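Local structure of cellulose-binding protein (Saccharophagus degradans, 2X32) at residues I131-Q136 with L174-P179; H111-V116 with D145-A150; H32-L37 with L53-T58. The protein binds a long polyisoprenoid diphosphate within its YceI-like domain and is implicated in plant cell wall breakdown, probably by carrying polyisoprenoids. All blocks are in the same frame, centred on the assembly; numbering follows the deposited sequence.

Contact 1: residues I131-Q136 with L174-P179; sequences IMVQNQ and LFYEAP. With OTP ((2E,6E,10E,14E,18E,22E,26E)-3,7,11,15,19,23,27,31-octamethyldotriaconta-2,6,10,14,18,22,26,30-octaenyl trihydrogen diphosphate), chain C; IMD (imidazole), chain D.
Ile131 and Val133 pair with Tyr176 and Leu174 through four backbone hydrogen bonds, two to each antiparallel pair. Val133 N lies 2.8 Å from Leu174 O, and the bond from Ile131 N to Tyr176 O is nearly straight at 170°. In the non-hydrogen-bonded pair between them, Met132 and Phe175, two CA-H groups point at carbonyls instead, Phe175 CA lying 3.3 Å from Ile131 O.

Apolar contacts divide by face. Met132 and Phe175 lie side by side and point the same way: with CG anti to the backbone N (chi1 -179°), the methionine brings CG to 3.7 Å from Phe175 CE1. Its SD sits 4.7 Å from the ring centroid in an oblique Met-aromatic contact, which a flexible, polarisable thioether makes readily. On the other face, Ile131 CG1 rests on Tyr176 CB at 3.8 Å, and Val133 CG2 approaches Tyr176 CD2.

Ligand contacts belong to this second face. Leu174 CD1 reaches C9 of the octaprenyl chain at 3.5 Å, while Val133 and the ring of Tyr176 also meet the end of the chain remote from the diphosphate. Branched aliphatic side chains, with no polar group to bury, suit a wall against a hydrocarbon chain; the tyrosine's hydroxyl is satisfied by Gln48 O. The arrangement is typical of a YceI-like antiparallel barrel, whose inward-facing side chains line a hydrophobic tunnel for the isoprenoid.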
loop_
_atom_site.group_PDB
_atom_site.type_symbol
_atom_site.label_atom_id
_atom_site.label_comp_id
_atom_site.label_asym_id
_atom_site.label_seq_id
_atom_site.Cartn_x
_atom_site.Cartn_y
_atom_site.Cartn_z
ATOM N N ILE A 131 -14.194 -6.528 8.540
ATOM C CA ILE A 131 -13.743 -5.219 8.921
ATOM C C ILE A 131 -13.139 -4.510 7.712
ATOM O O ILE A 131 -12.701 -5.146 6.745
ATOM C CB ILE A 131 -12.733 -5.293 10.108
ATOM C CG1 ILE A 131 -11.446 -5.931 9.629
ATOM C CG2 ILE A 131 -13.350 -5.963 11.362
ATOM C CD1 ILE A 131 -10.345 -5.973 10.698
ATOM N N MET A 132 -13.161 -3.187 7.766
ATOM C CA MET A 132 -12.617 -2.302 6.747
ATOM C C MET A 132 -11.512 -1.436 7.375
ATOM O O MET A 132 -11.750 -0.771 8.420
ATOM C CB MET A 132 -13.727 -1.437 6.138
ATOM C CG MET A 132 -13.223 -0.501 5.051
ATOM S SD MET A 132 -14.548 0.539 4.360
ATOM C CE MET A 132 -15.217 1.336 5.804
ATOM N N VAL A 133 -10.347 -1.436 6.737
ATOM C CA VAL A 133 -9.185 -0.701 7.220
ATOM C C VAL A 133 -8.691 0.241 6.156
ATOM O O VAL A 133 -8.453 -0.149 5.021
ATOM C CB VAL A 133 -8.025 -1.651 7.643
ATOM C CG1 VAL A 133 -6.877 -0.881 8.291
ATOM C CG2 VAL A 133 -8.559 -2.730 8.610
ATOM N N GLN A 134 -8.526 1.493 6.538
ATOM C CA GLN A 134 -8.057 2.468 5.563
ATOM C C GLN A 134 -7.178 3.522 6.214
ATOM O O GLN A 134 -7.199 3.711 7.432
ATOM C CB GLN A 134 -9.274 3.030 4.815
ATOM C CG GLN A 134 -10.237 3.846 5.722
ATOM C CD GLN A 134 -11.483 4.231 5.020
ATOM O OE1 GLN A 134 -11.445 4.792 3.911
ATOM N NE2 GLN A 134 -12.620 3.905 5.636
ATOM N N ASN A 135 -6.369 4.182 5.412
ATOM C CA ASN A 135 -5.574 5.290 5.955
ATOM C C ASN A 135 -6.503 6.413 6.375
ATOM O O ASN A 135 -7.369 6.882 5.590
ATOM C CB ASN A 135 -4.515 5.792 4.968
ATOM C CG ASN A 135 -5.090 6.169 3.598
ATOM O OD1 ASN A 135 -5.675 5.311 2.909
ATOM N ND2 ASN A 135 -4.857 7.408 3.164
ATOM N N GLN A 136 -6.337 6.869 7.609
ATOM C CA GLN A 136 -7.212 7.906 8.130
ATOM C C GLN A 136 -6.938 9.211 7.504
ATOM O O GLN A 136 -7.840 10.036 7.375
ATOM C CB GLN A 136 -7.063 7.994 9.648
ATOM C CG GLN A 136 -7.839 9.193 10.273
ATOM C CD GLN A 136 -9.345 9.131 10.136
ATOM O OE1 GLN A 136 -9.915 8.073 9.866
ATOM N NE2 GLN A 136 -10.006 10.279 10.294
ATOM N N LEU A 174 -8.913 -1.638 2.654
ATOM C CA LEU A 174 -8.654 -3.068 2.799
ATOM C C LEU A 174 -9.826 -3.702 3.525
ATOM O O LEU A 174 -10.296 -3.143 4.542
ATOM C CB LEU A 174 -7.390 -3.295 3.596
ATOM C CG LEU A 174 -6.158 -2.593 3.042
ATOM C CD1 LEU A 174 -4.997 -2.790 3.981
ATOM C CD2 LEU A 174 -5.750 -2.972 1.608
ATOM N N PHE A 175 -10.296 -4.837 3.037
ATOM C CA PHE A 175 -11.356 -5.564 3.717
ATOM C C PHE A 175 -10.808 -6.858 4.206
ATOM O O PHE A 175 -10.174 -7.600 3.433
ATOM C CB PHE A 175 -12.492 -5.809 2.724
ATOM C CG PHE A 175 -13.175 -4.549 2.281
ATOM C CD1 PHE A 175 -14.253 -4.016 3.002
ATOM C CD2 PHE A 175 -12.750 -3.860 1.157
ATOM C CE1 PHE A 175 -14.856 -2.823 2.612
ATOM C CE2 PHE A 175 -13.376 -2.669 0.773
ATOM C CZ PHE A 175 -14.394 -2.158 1.493
ATOM N N TYR A 176 -10.951 -7.112 5.505
ATOM C CA TYR A 176 -10.479 -8.347 6.114
ATOM C C TYR A 176 -11.675 -9.105 6.677
ATOM O O TYR A 176 -12.601 -8.509 7.243
ATOM C CB TYR A 176 -9.438 -8.054 7.234
ATOM C CG TYR A 176 -8.086 -7.629 6.786
ATOM C CD1 TYR A 176 -7.107 -8.532 6.483
ATOM C CD2 TYR A 176 -7.764 -6.286 6.645
ATOM C CE1 TYR A 176 -5.822 -8.149 6.096
ATOM C CE2 TYR A 176 -6.513 -5.897 6.233
ATOM C CZ TYR A 176 -5.541 -6.827 5.940
ATOM O OH TYR A 176 -4.274 -6.470 5.534
ATOM N N GLU A 177 -11.665 -10.430 6.546
ATOM C CA GLU A 177 -12.779 -11.277 6.893
ATOM C C GLU A 177 -12.310 -12.454 7.714
ATOM O O GLU A 177 -11.372 -13.099 7.316
ATOM C CB GLU A 177 -13.309 -11.867 5.595
ATOM C CG GLU A 177 -14.157 -10.985 4.909
ATOM C CD GLU A 177 -15.648 -11.234 5.192
ATOM O OE1 GLU A 177 -16.034 -11.939 6.153
ATOM O OE2 GLU A 177 -16.402 -10.648 4.476
ATOM N N ALA A 178 -12.941 -12.593 8.883
ATOM C CA ALA A 178 -12.739 -13.703 9.815
ATOM C C ALA A 178 -13.522 -14.943 9.415
ATOM O O ALA A 178 -14.550 -14.841 8.772
ATOM C CB ALA A 178 -13.147 -13.268 11.208
ATOM N N PRO A 179 -13.029 -16.132 9.798
ATOM C CA PRO A 179 -13.732 -17.426 9.693
ATOM C C PRO A 179 -14.984 -17.532 10.564
ATOM O O PRO A 179 -16.040 -17.009 10.212
ATOM C CB PRO A 179 -12.704 -18.419 10.232
ATOM C CG PRO A 179 -11.400 -17.804 10.031
ATOM C CD PRO A 179 -11.604 -16.305 10.135
HETATM O O7 OTP C . 4.573 12.557 -19.939
HETATM P P2 OTP C . 4.819 11.280 -20.698
HETATM O O5 OTP C . 5.871 11.433 -21.783
HETATM O O6 OTP C . 3.571 10.563 -21.136
HETATM O O4 OTP C . 5.567 10.313 -19.590
HETATM P P1 OTP C . 4.968 8.980 -18.900
HETATM O O2 OTP C . 4.035 9.482 -17.814
HETATM O O3 OTP C . 4.587 7.877 -19.866
HETATM O O1 OTP C . 6.146 8.341 -17.994
HETATM C C40 OTP C . 6.538 9.068 -16.812
HETATM C C39 OTP C . 6.302 8.220 -15.555
HETATM C C37 OTP C . 5.711 8.681 -14.469
HETATM C C38 OTP C . 5.120 10.082 -14.264
HETATM C C36 OTP C . 5.574 7.771 -13.252
HETATM C C35 OTP C . 6.482 8.119 -12.102
HETATM C C34 OTP C . 6.203 7.214 -10.886
HETATM C C32 OTP C . 6.287 7.585 -9.603
HETATM C C33 OTP C . 6.572 8.991 -9.195
HETATM C C31 OTP C . 5.896 6.545 -8.543
HETATM C C30 OTP C . 6.904 6.210 -7.473
HETATM C C29 OTP C . 6.337 5.249 -6.434
HETATM C C27 OTP C . 6.621 5.291 -5.137
HETATM C C28 OTP C . 7.645 6.226 -4.497
HETATM C C26 OTP C . 5.894 4.406 -4.148
HETATM C C25 OTP C . 4.782 3.538 -4.697
HETATM C C24 OTP C . 3.811 2.997 -3.634
HETATM C C22 OTP C . 3.816 1.771 -3.115
HETATM C C23 OTP C . 4.686 0.626 -3.570
HETATM C C21 OTP C . 2.828 1.467 -2.027
HETATM C C20 OTP C . 3.486 1.271 -0.636
HETATM C C19 OTP C . 2.494 0.904 0.469
HETATM C C17 OTP C . 2.043 1.714 1.425
HETATM C C18 OTP C . 2.542 3.084 1.727
HETATM C C16 OTP C . 0.915 1.221 2.319
HETATM C C15 OTP C . 1.297 1.179 3.771
HETATM C C14 OTP C . 0.316 0.367 4.580
HETATM C C12 OTP C . -0.052 0.640 5.856
HETATM C C13 OTP C . 0.458 1.872 6.601
HETATM C C11 OTP C . -0.993 -0.233 6.620
HETATM C C10 OTP C . -1.676 -1.320 5.892
HETATM C C9 OTP C . -2.818 -2.018 6.633
HETATM C C7 OTP C . -2.784 -3.237 7.196
HETATM C C8 OTP C . -1.642 -4.229 7.104
HETATM C C6 OTP C . -4.007 -3.695 7.956
HETATM C C5 OTP C . -3.915 -3.497 9.457
HETATM C C4 OTP C . -5.102 -4.051 10.190
HETATM C C2 OTP C . -5.634 -3.470 11.270
HETATM C C3 OTP C . -5.193 -2.230 11.968
HETATM C C1 OTP C . -6.804 -4.151 11.922
HETATM N N1 IMD D . -9.131 6.464 0.388
HETATM C C2 IMD D . -10.181 5.987 1.120
HETATM N N3 IMD D . -9.804 5.990 2.430
HETATM C C4 IMD D . -8.536 6.453 2.561
HETATM C C5 IMD D . -8.113 6.743 1.264
#

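Contact 2: residues H111-V116 with D145-A150; sequences HGVPGV and DYSLEA
Chi1 of -168° sets His111 CG anti to the backbone N, where it lies 3.5 Å from Leu148 CD2. That methyl stands 3.6 Å from the centroid of the His111 ring, 17° off its normal and offset toward the rim, a CH-pi contact in which a methyl meets a flat aromatic face. At the ring's edge, His111 NE2 lies 3.1 Å from Ser147 O. An alanine at His111 would probably leave the Leu148 methyl without its aromatic cover and open a gap between the two loops. The contact joins the turn linking strands 99-109 and 115-125 of the YceI-like barrel to the connection leading into helix 149-158, and Leu148 also touches the bound isoprenoid. Farther along, Val113 packs as a compact beta-branched wedge: CG1 comes 3.4 Å from Asp145 O, and CG2 lies 3.8 Å from Ser147 OG. One water donates to both Val113 O and Asp145 O, the latter at 2.6 Å, bridging two carbonyls, which as acceptors cannot bond each other. Glycine suits position 115, where a CB would come tight against Tyr146 OH. The Tyr146 side chain also touches Leu108 and Leu110.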
loop_
_atom_site.group_PDB
_atom_site.type_symbol
_atom_site.label_atom_id
_atom_site.label_comp_id
_atom_site.label_asym_id
_atom_site.label_seq_id
_atom_site.Cartn_x
_atom_site.Cartn_y
_atom_site.Cartn_z
ATOM N N HIS A 111 11.440 -2.293 -2.141
ATOM C CA HIS A 111 12.648 -2.052 -2.888
ATOM C C HIS A 111 13.916 -2.257 -2.059
ATOM O O HIS A 111 14.910 -1.512 -2.194
ATOM C CB HIS A 111 12.577 -0.677 -3.536
ATOM C CG HIS A 111 13.620 -0.407 -4.569
ATOM N ND1 HIS A 111 13.787 -1.126 -5.740
ATOM C CD2 HIS A 111 14.587 0.536 -4.570
ATOM C CE1 HIS A 111 14.828 -0.615 -6.411
ATOM N NE2 HIS A 111 15.313 0.386 -5.714
ATOM N N GLY A 112 13.868 -3.290 -1.217
ATOM C CA GLY A 112 14.984 -3.683 -0.363
ATOM C C GLY A 112 15.359 -2.780 0.762
ATOM O O GLY A 112 16.487 -2.948 1.309
ATOM N N VAL A 113 14.493 -1.838 1.136
ATOM C CA VAL A 113 14.794 -0.903 2.220
ATOM C C VAL A 113 13.648 -0.854 3.240
ATOM O O VAL A 113 12.807 0.077 3.166
ATOM C CB VAL A 113 15.023 0.522 1.704
ATOM C CG1 VAL A 113 15.582 1.411 2.817
ATOM C CG2 VAL A 113 16.013 0.551 0.554
ATOM N N PRO A 114 13.631 -1.757 4.218
ATOM C CA PRO A 114 12.564 -1.708 5.236
ATOM C C PRO A 114 12.535 -0.380 5.987
ATOM O O PRO A 114 13.579 0.136 6.372
ATOM C CB PRO A 114 12.944 -2.863 6.185
ATOM C CG PRO A 114 13.586 -3.861 5.239
ATOM C CD PRO A 114 14.471 -2.960 4.392
ATOM N N GLY A 115 11.346 0.140 6.204
ATOM C CA GLY A 115 11.154 1.380 6.910
ATOM C C GLY A 115 9.901 1.349 7.708
ATOM O O GLY A 115 9.042 0.526 7.479
ATOM N N VAL A 116 9.787 2.230 8.676
ATOM C CA VAL A 116 8.585 2.287 9.495
ATOM C C VAL A 116 7.721 3.443 9.040
ATOM O O VAL A 116 8.228 4.565 8.810
ATOM C CB VAL A 116 8.909 2.457 10.956
ATOM C CG1 VAL A 116 7.636 2.629 11.765
ATOM C CG2 VAL A 116 9.661 1.269 11.467
ATOM N N ASP A 145 13.247 7.438 0.586
ATOM C CA ASP A 145 13.239 6.540 1.735
ATOM C C ASP A 145 13.407 5.062 1.356
ATOM O O ASP A 145 13.736 4.216 2.208
ATOM C CB ASP A 145 11.986 6.747 2.555
ATOM C CG ASP A 145 12.031 8.005 3.383
ATOM O OD1 ASP A 145 13.162 8.561 3.544
ATOM O OD2 ASP A 145 10.929 8.489 3.753
ATOM N N TYR A 146 13.113 4.723 0.089
ATOM C CA TYR A 146 13.246 3.338 -0.385
ATOM C C TYR A 146 14.189 3.186 -1.577
ATOM O O TYR A 146 14.069 2.232 -2.344
ATOM C CB TYR A 146 11.822 2.753 -0.696
ATOM C CG TYR A 146 10.900 2.874 0.497
ATOM C CD1 TYR A 146 10.883 1.887 1.455
ATOM C CD2 TYR A 146 10.162 4.038 0.747
ATOM C CE1 TYR A 146 10.134 1.985 2.607
ATOM C CE2 TYR A 146 9.392 4.126 1.893
ATOM C CZ TYR A 146 9.379 3.090 2.803
ATOM O OH TYR A 146 8.687 3.159 4.026
ATOM N N SER A 147 15.138 4.118 -1.733
ATOM C CA SER A 147 16.133 4.124 -2.793
ATOM C C SER A 147 15.477 4.052 -4.182
ATOM O O SER A 147 15.946 3.344 -5.044
ATOM C CB SER A 147 17.126 2.982 -2.570
ATOM O OG SER A 147 17.823 3.256 -1.349
ATOM N N LEU A 148 14.353 4.760 -4.326
ATOM C CA LEU A 148 13.578 4.754 -5.597
ATOM C C LEU A 148 13.806 6.002 -6.456
ATOM O O LEU A 148 13.240 6.139 -7.507
ATOM C CB LEU A 148 12.076 4.580 -5.338
ATOM C CG LEU A 148 11.661 3.191 -4.928
ATOM C CD1 LEU A 148 10.190 3.155 -4.452
ATOM C CD2 LEU A 148 11.874 2.166 -6.097
ATOM N N GLU A 149 14.592 6.957 -5.971
ATOM C CA GLU A 149 14.781 8.189 -6.713
ATOM C C GLU A 149 15.508 7.932 -8.051
ATOM O O GLU A 149 15.218 8.601 -9.052
ATOM C CB GLU A 149 15.477 9.252 -5.840
ATOM C CG GLU A 149 16.907 8.919 -5.435
ATOM C CD GLU A 149 17.088 8.317 -4.043
ATOM O OE1 GLU A 149 16.476 7.287 -3.702
ATOM O OE2 GLU A 149 17.919 8.880 -3.297
ATOM N N ALA A 150 16.468 7.013 -8.073
ATOM C CA ALA A 150 17.198 6.757 -9.316
ATOM C C ALA A 150 16.264 6.187 -10.366
ATOM O O ALA A 150 16.365 6.542 -11.550
ATOM C CB ALA A 150 18.432 5.805 -9.112
HETATM O O HOH W 1 12.944 2.983 4.378
#

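Contact 3: residues H32-L37 with L53-T58; sequences HRFDVL and LNSVNT. With OTP ((2E,6E,10E,14E,18E,22E,26E)-3,7,11,15,19,23,27,31-octamethyldotriaconta-2,6,10,14,18,22,26,30-octaenyl trihydrogen diphosphate), chain C.
Phe34 and Leu53 lie side by side, with Phe34 CE1 3.6 Å from Leu53 CD2 and close to Val56 CB as well. The tip of the ring, CZ, stands 3.7 Å from methyl C23 of the isoprenoid, so one broad, apolar aromatic serves both the protein core and the ligand wall. Just past the end of strand 56-57, Thr58 CB meets His32 CD2 at 3.3 Å. On the opposite face from Phe34, Asn57 ND2 donates to Asp35 OD2 at 2.8 Å and 169°. The bond uses the syn lone pair of the carboxylate and lies in the amide plane of Asn57, although the carboxylate and amide planes are turned 78° apart. Here the short strand 56-57 adds to strand 28-42 of the YceI-like antiparallel barrel, Asn57 N bonding to Arg33 O. Past this pair, Asp35 N donates to Ser55 O from above the carbonyl plane, and Ser55 OG accepts from Val36 N at 2.9 Å. Chi1 of 78° sets that hydroxyl between backbone N and carbonyl carbon; a serine suits the place, its one hydroxyl serving Val36 N as acceptor while bonded also to Asp52 O. A water links Arg33 NH1 to Asn57 O, and Phe20 meets the rings of both His32 and Phe34. Asn57 OD1 accepts from Gly59 N, fixing the rotation of the amide that faces Asp35.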
loop_
_atom_site.group_PDB
_atom_site.type_symbol
_atom_site.label_atom_id
_atom_site.label_comp_id
_atom_site.label_asym_id
_atom_site.label_seq_id
_atom_site.Cartn_x
_atom_site.Cartn_y
_atom_site.Cartn_z
ATOM N N HIS A 32 -2.458 5.724 -9.955
ATOM C CA HIS A 32 -2.084 4.384 -10.355
ATOM C C HIS A 32 -2.540 3.409 -9.304
ATOM O O HIS A 32 -2.811 3.792 -8.158
ATOM C CB HIS A 32 -0.550 4.317 -10.509
ATOM C CG HIS A 32 -0.030 5.395 -11.384
ATOM N ND1 HIS A 32 0.775 6.427 -10.939
ATOM C CD2 HIS A 32 -0.282 5.651 -12.690
ATOM C CE1 HIS A 32 1.026 7.246 -11.947
ATOM N NE2 HIS A 32 0.394 6.796 -13.016
ATOM N N ARG A 33 -2.622 2.139 -9.666
ATOM C CA ARG A 33 -3.090 1.155 -8.691
ATOM C C ARG A 33 -2.310 -0.118 -8.843
ATOM O O ARG A 33 -1.593 -0.357 -9.827
ATOM C CB ARG A 33 -4.598 0.838 -8.772
ATOM C CG ARG A 33 -5.542 2.029 -8.908
ATOM C CD ARG A 33 -6.660 1.795 -9.999
ATOM N NE ARG A 33 -7.580 2.917 -9.991
ATOM C CZ ARG A 33 -7.562 3.996 -10.767
ATOM N NH1 ARG A 33 -6.684 4.156 -11.764
ATOM N NH2 ARG A 33 -8.501 4.929 -10.555
ATOM N N PHE A 34 -2.340 -0.904 -7.778
ATOM C CA PHE A 34 -1.868 -2.298 -7.789
ATOM C C PHE A 34 -3.076 -3.223 -7.836
ATOM O O PHE A 34 -3.928 -3.196 -6.936
ATOM C CB PHE A 34 -0.967 -2.607 -6.572
ATOM C CG PHE A 34 0.299 -1.828 -6.581
ATOM C CD1 PHE A 34 1.369 -2.233 -7.366
ATOM C CD2 PHE A 34 0.458 -0.700 -5.736
ATOM C CE1 PHE A 34 2.557 -1.509 -7.390
ATOM C CE2 PHE A 34 1.648 -0.018 -5.719
ATOM C CZ PHE A 34 2.689 -0.389 -6.533
ATOM N N ASP A 35 -3.178 -4.002 -8.902
ATOM C CA ASP A 35 -4.372 -4.830 -9.113
ATOM C C ASP A 35 -4.399 -6.093 -8.246
ATOM O O ASP A 35 -5.442 -6.750 -8.160
ATOM C CB ASP A 35 -4.536 -5.178 -10.590
ATOM C CG ASP A 35 -4.902 -3.988 -11.461
ATOM O OD1 ASP A 35 -5.466 -2.974 -10.958
ATOM O OD2 ASP A 35 -4.671 -4.103 -12.665
ATOM N N VAL A 36 -3.244 -6.497 -7.686
ATOM C CA VAL A 36 -3.163 -7.706 -6.906
ATOM C C VAL A 36 -2.569 -7.426 -5.522
ATOM O O VAL A 36 -1.425 -6.970 -5.390
ATOM C CB VAL A 36 -2.362 -8.804 -7.594
ATOM C CG1 VAL A 36 -2.193 -10.051 -6.704
ATOM C CG2 VAL A 36 -3.013 -9.219 -8.942
ATOM N N LEU A 37 -3.402 -7.686 -4.486
ATOM C CA LEU A 37 -3.071 -7.562 -3.074
ATOM C C LEU A 37 -3.386 -8.898 -2.411
ATOM O O LEU A 37 -4.312 -9.595 -2.788
ATOM C CB LEU A 37 -3.933 -6.494 -2.407
ATOM C CG LEU A 37 -3.866 -5.101 -3.022
ATOM C CD1 LEU A 37 -4.912 -4.176 -2.369
ATOM C CD2 LEU A 37 -2.460 -4.501 -2.970
ATOM N N LEU A 53 4.017 -6.142 -6.888
ATOM C CA LEU A 53 4.503 -4.978 -7.609
ATOM C C LEU A 53 4.450 -5.212 -9.123
ATOM O O LEU A 53 4.370 -4.248 -9.919
ATOM C CB LEU A 53 5.930 -4.646 -7.160
ATOM C CG LEU A 53 6.049 -4.243 -5.707
ATOM C CD1 LEU A 53 7.506 -4.076 -5.336
ATOM C CD2 LEU A 53 5.265 -2.926 -5.422
ATOM N N ASN A 54 4.372 -6.473 -9.552
ATOM C CA ASN A 54 4.072 -6.762 -10.958
ATOM C C ASN A 54 2.663 -6.444 -11.433
ATOM O O ASN A 54 2.421 -6.367 -12.640
ATOM C CB ASN A 54 4.369 -8.234 -11.298
ATOM C CG ASN A 54 5.850 -8.498 -11.407
ATOM O OD1 ASN A 54 6.549 -7.796 -12.157
ATOM N ND2 ASN A 54 6.328 -9.484 -10.662
ATOM N N SER A 55 1.748 -6.154 -10.472
ATOM C CA SER A 55 0.360 -5.802 -10.806
ATOM C C SER A 55 0.133 -4.314 -10.925
ATOM O O SER A 55 -0.999 -3.897 -11.004
ATOM C CB SER A 55 -0.593 -6.429 -9.785
ATOM O OG SER A 55 -0.610 -5.696 -8.587
ATOM N N VAL A 56 1.198 -3.534 -10.969
ATOM C CA VAL A 56 1.091 -2.080 -11.192
ATOM C C VAL A 56 0.315 -1.845 -12.466
ATOM O O VAL A 56 0.484 -2.463 -13.504
ATOM C CB VAL A 56 2.478 -1.370 -11.205
ATOM C CG1 VAL A 56 3.323 -1.807 -12.420
ATOM C CG2 VAL A 56 2.365 0.192 -11.019
ATOM N N ASN A 57 -0.587 -0.885 -12.357
ATOM C CA ASN A 57 -1.505 -0.554 -13.452
ATOM C C ASN A 57 -1.604 0.953 -13.522
ATOM O O ASN A 57 -2.257 1.590 -12.702
ATOM C CB ASN A 57 -2.862 -1.229 -13.199
ATOM C CG ASN A 57 -3.794 -1.066 -14.345
ATOM O OD1 ASN A 57 -3.641 -0.108 -15.139
ATOM N ND2 ASN A 57 -4.786 -1.937 -14.456
ATOM N N THR A 58 -0.935 1.536 -14.525
ATOM C CA THR A 58 -0.919 2.942 -14.785
ATOM C C THR A 58 -1.795 3.303 -15.985
ATOM O O THR A 58 -1.839 4.480 -16.389
ATOM C CB THR A 58 0.521 3.463 -15.050
ATOM O OG1 THR A 58 0.941 3.098 -16.376
ATOM C CG2 THR A 58 1.501 2.950 -13.952
HETATM O O7 OTP C . 4.573 12.557 -19.939
HETATM P P2 OTP C . 4.819 11.280 -20.698
HETATM O O5 OTP C . 5.871 11.433 -21.783
HETATM O O6 OTP C . 3.571 10.563 -21.136
HETATM O O4 OTP C . 5.567 10.313 -19.590
HETATM P P1 OTP C . 4.968 8.980 -18.900
HETATM O O2 OTP C . 4.035 9.482 -17.814
HETATM O O3 OTP C . 4.587 7.877 -19.866
HETATM O O1 OTP C . 6.146 8.341 -17.994
HETATM C C40 OTP C . 6.538 9.068 -16.812
HETATM C C39 OTP C . 6.302 8.220 -15.555
HETATM C C37 OTP C . 5.711 8.681 -14.469
HETATM C C38 OTP C . 5.120 10.082 -14.264
HETATM C C36 OTP C . 5.574 7.771 -13.252
HETATM C C35 OTP C . 6.482 8.119 -12.102
HETATM C C34 OTP C . 6.203 7.214 -10.886
HETATM C C32 OTP C . 6.287 7.585 -9.603
HETATM C C33 OTP C . 6.572 8.991 -9.195
HETATM C C31 OTP C . 5.896 6.545 -8.543
HETATM C C30 OTP C . 6.904 6.210 -7.473
HETATM C C29 OTP C . 6.337 5.249 -6.434
HETATM C C27 OTP C . 6.621 5.291 -5.137
HETATM C C28 OTP C . 7.645 6.226 -4.497
HETATM C C26 OTP C . 5.894 4.406 -4.148
HETATM C C25 OTP C . 4.782 3.538 -4.697
HETATM C C24 OTP C . 3.811 2.997 -3.634
HETATM C C22 OTP C . 3.816 1.771 -3.115
HETATM C C23 OTP C . 4.686 0.626 -3.570
HETATM C C21 OTP C . 2.828 1.467 -2.027
HETATM C C20 OTP C . 3.486 1.271 -0.636
HETATM C C19 OTP C . 2.494 0.904 0.469
HETATM C C17 OTP C . 2.043 1.714 1.425
HETATM C C18 OTP C . 2.542 3.084 1.727
HETATM C C16 OTP C . 0.915 1.221 2.319
HETATM C C15 OTP C . 1.297 1.179 3.771
HETATM C C14 OTP C . 0.316 0.367 4.580
HETATM C C12 OTP C . -0.052 0.640 5.856
HETATM C C13 OTP C . 0.458 1.872 6.601
HETATM C C11 OTP C . -0.993 -0.233 6.620
HETATM C C10 OTP C . -1.676 -1.320 5.892
HETATM C C9 OTP C . -2.818 -2.018 6.633
HETATM C C7 OTP C . -2.784 -3.237 7.196
HETATM C C8 OTP C . -1.642 -4.229 7.104
HETATM C C6 OTP C . -4.007 -3.695 7.956
HETATM C C5 OTP C . -3.915 -3.497 9.457
HETATM C C4 OTP C . -5.102 -4.051 10.190
HETATM C C2 OTP C . -5.634 -3.470 11.270
HETATM C C3 OTP C . -5.193 -2.230 11.968
HETATM C C1 OTP C . -6.804 -4.151 11.922
HETATM O O HOH W 2 -4.625 3.018 -13.318
HETATM O O HOH W 3 -2.235 -5.071 -13.978
#

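Overall arrangement
All three contacts reach one antiparallel sheet, but they meet it differently. Contact 1 is buried and pairs two long strands; contacts 2 and 3 are only partly buried, contact 3 on a short edge strand and contact 2 between connecting loops. Their chemistry follows: backbone bonds and apolar side chains dominate contact 1, contact 3 adds side-chain amide, carboxylate and hydroxyl bonds, and contact 2 relies on a methyl over an imidazole and a bridging water. Contacts 1 and 3 touch through Leu174 and Leu37, and both meet the isoprenoid, as does Leu148 of contact 2. Contacts 1 and 2 lie on opposite sides of the chain's centre, their centres about 26 Å apart.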